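Local coordinates for T-lymphoma invasion and metastasis-inducing protein 1 (PDB 4K2P) that probably binds phosphoinositides and protein partners such as Par-3 through its PH and coiled-coil region, in signalling linked to tight junctions and cell invasion, at residues L20-N25 / N93-A98. The protein carries 5 engineered substitutions. Residues are numbered along the deposited sequence; the frame is centred on the assembly and turned at random. Where two conformers were deposited one is given.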
# COMPACT_ATOMS: atom_id res chain seq x y z
N LEU A 20 -4.63 10.80 1.11
CA LEU A 20 -4.43 10.61 2.54
C LEU A 20 -3.06 11.17 2.91
O LEU A 20 -2.15 11.18 2.09
CB LEU A 20 -4.53 9.14 2.93
CG LEU A 20 -5.86 8.47 2.56
CD1 LEU A 20 -5.79 6.97 2.73
CD2 LEU A 20 -6.99 9.05 3.42
N VAL A 21 -2.93 11.63 4.16
CA VAL A 21 -1.71 12.29 4.63
C VAL A 21 -1.34 11.78 6.01
O VAL A 21 -2.18 11.72 6.92
CB VAL A 21 -1.87 13.82 4.70
CG1 VAL A 21 -0.61 14.46 5.25
CG2 VAL A 21 -2.16 14.39 3.33
N HIS A 22 -0.07 11.40 6.19
CA HIS A 22 0.40 10.92 7.48
C HIS A 22 0.80 12.11 8.35
O HIS A 22 1.43 13.07 7.89
CB HIS A 22 1.57 9.93 7.31
CG HIS A 22 2.90 10.56 7.04
ND1 HIS A 22 3.11 11.49 6.05
CD2 HIS A 22 4.11 10.35 7.62
CE1 HIS A 22 4.38 11.85 6.04
NE2 HIS A 22 5.01 11.17 6.98
N LYS A 23 0.39 12.04 9.61
CA LYS A 23 0.58 13.07 10.61
C LYS A 23 1.25 12.46 11.83
O LYS A 23 1.33 11.23 11.95
CB LYS A 23 -0.77 13.70 11.00
CG LYS A 23 -1.53 14.34 9.86
CD LYS A 23 -0.81 15.57 9.36
CE LYS A 23 -1.69 16.40 8.44
NZ LYS A 23 -2.70 17.18 9.19
N LYS A 24 1.76 13.30 12.72
CA LYS A 24 2.41 12.80 13.93
C LYS A 24 1.55 11.85 14.75
O LYS A 24 0.33 11.76 14.59
CB LYS A 24 2.82 13.96 14.85
CG LYS A 24 3.87 14.91 14.31
CD LYS A 24 4.16 15.97 15.37
CE LYS A 24 5.33 16.87 15.02
NZ LYS A 24 5.44 18.00 15.98
N ASN A 25 2.24 11.13 15.63
CA ASN A 25 1.63 10.14 16.51
C ASN A 25 0.93 9.01 15.77
O ASN A 25 -0.04 8.45 16.27
CB ASN A 25 0.65 10.83 17.46
CG ASN A 25 0.58 10.14 18.81
OD1 ASN A 25 1.58 9.64 19.32
ND2 ASN A 25 -0.61 10.11 19.40
N ASN A 93 1.79 4.74 0.05
CA ASN A 93 3.21 4.50 0.23
C ASN A 93 3.50 3.81 1.56
O ASN A 93 2.59 3.36 2.23
CB ASN A 93 3.99 5.82 0.11
CG ASN A 93 3.75 6.75 1.28
OD1 ASN A 93 2.93 6.48 2.14
ND2 ASN A 93 4.49 7.85 1.31
N SER A 94 4.77 3.72 1.92
CA SER A 94 5.16 3.00 3.12
C SER A 94 5.01 3.85 4.39
O SER A 94 5.28 3.36 5.48
CB SER A 94 6.61 2.51 2.99
OG SER A 94 7.51 3.61 2.95
N LEU A 95 4.59 5.10 4.24
CA LEU A 95 4.53 6.04 5.37
C LEU A 95 3.13 6.35 5.90
O LEU A 95 3.00 6.84 7.02
CB LEU A 95 5.20 7.36 4.97
CG LEU A 95 6.67 7.30 4.54
CD1 LEU A 95 7.20 8.71 4.27
CD2 LEU A 95 7.52 6.60 5.60
N GLY A 96 2.10 6.07 5.12
CA GLY A 96 0.73 6.38 5.51
C GLY A 96 0.10 7.45 4.63
O GLY A 96 -1.01 7.91 4.90
N ASP A 97 0.81 7.84 3.58
CA ASP A 97 0.29 8.76 2.57
C ASP A 97 -0.37 7.99 1.45
O ASP A 97 -0.03 6.83 1.23
CB ASP A 97 1.39 9.62 1.96
CG ASP A 97 2.15 10.40 2.98
OD1 ASP A 97 1.51 11.23 3.66
OD2 ASP A 97 3.38 10.21 3.09
N ALA A 98 -1.26 8.65 0.73
CA ALA A 98 -1.80 8.08 -0.50
C ALA A 98 -2.16 9.20 -1.48
O ALA A 98 -2.45 10.32 -1.08
CB ALA A 98 -3.00 7.20 -0.21
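A single carboxylate oxygen, OD1 of D97, takes two hydrogen bonds from the same residue, H22: one from its backbone N-H and, in the conformer given, one from its ring. The backbone bond, from H22 N to D97 OD1, is 3.0 Å long and nearly straight at 166°; the ring bond, from H22 ND1 to D97 OD1, is 2.9 Å but more bent, and less certain because H22 was modelled in two conformers. Both donors come from the same face of the carboxylate, whose plane stands almost perpendicular to the imidazole (88°). The first torsion of H22 sets CG between the backbone N and the carbonyl carbon (chi1 79°), on the side from which the ring can reach D97. L95 lies alongside, its CB over one face of the ring toward the rim, 4.1 Å from H22 CD2. The other oxygen of the carboxylate, OD2, accepts from N93 ND2 through its anti lone pair at 3.2 Å, while N93 OD1 takes the N-H of D97 and, weakly, those of L95 and G96, so the turn positions the carboxylate that meets H22. An alanine in place of D97 would probably leave the N-H of H22 without its mate, leave the imidazole freer to turn and take from N93 ND2 the oxygen it donates to. G96 has a positive phi, and a CB there would crowd H22 CB. L20 and A98 form an antiparallel hydrogen-bonded pair, A98 N to L20 O being 3.0 Å, with their CB atoms packed on the same face. Beyond it backbone pairing stops, and the buried carbonyl O of G96 has no partner in the model. Strand 27-30 flanks the other edge of strand 10-23, and helix 233-241 packs against L20.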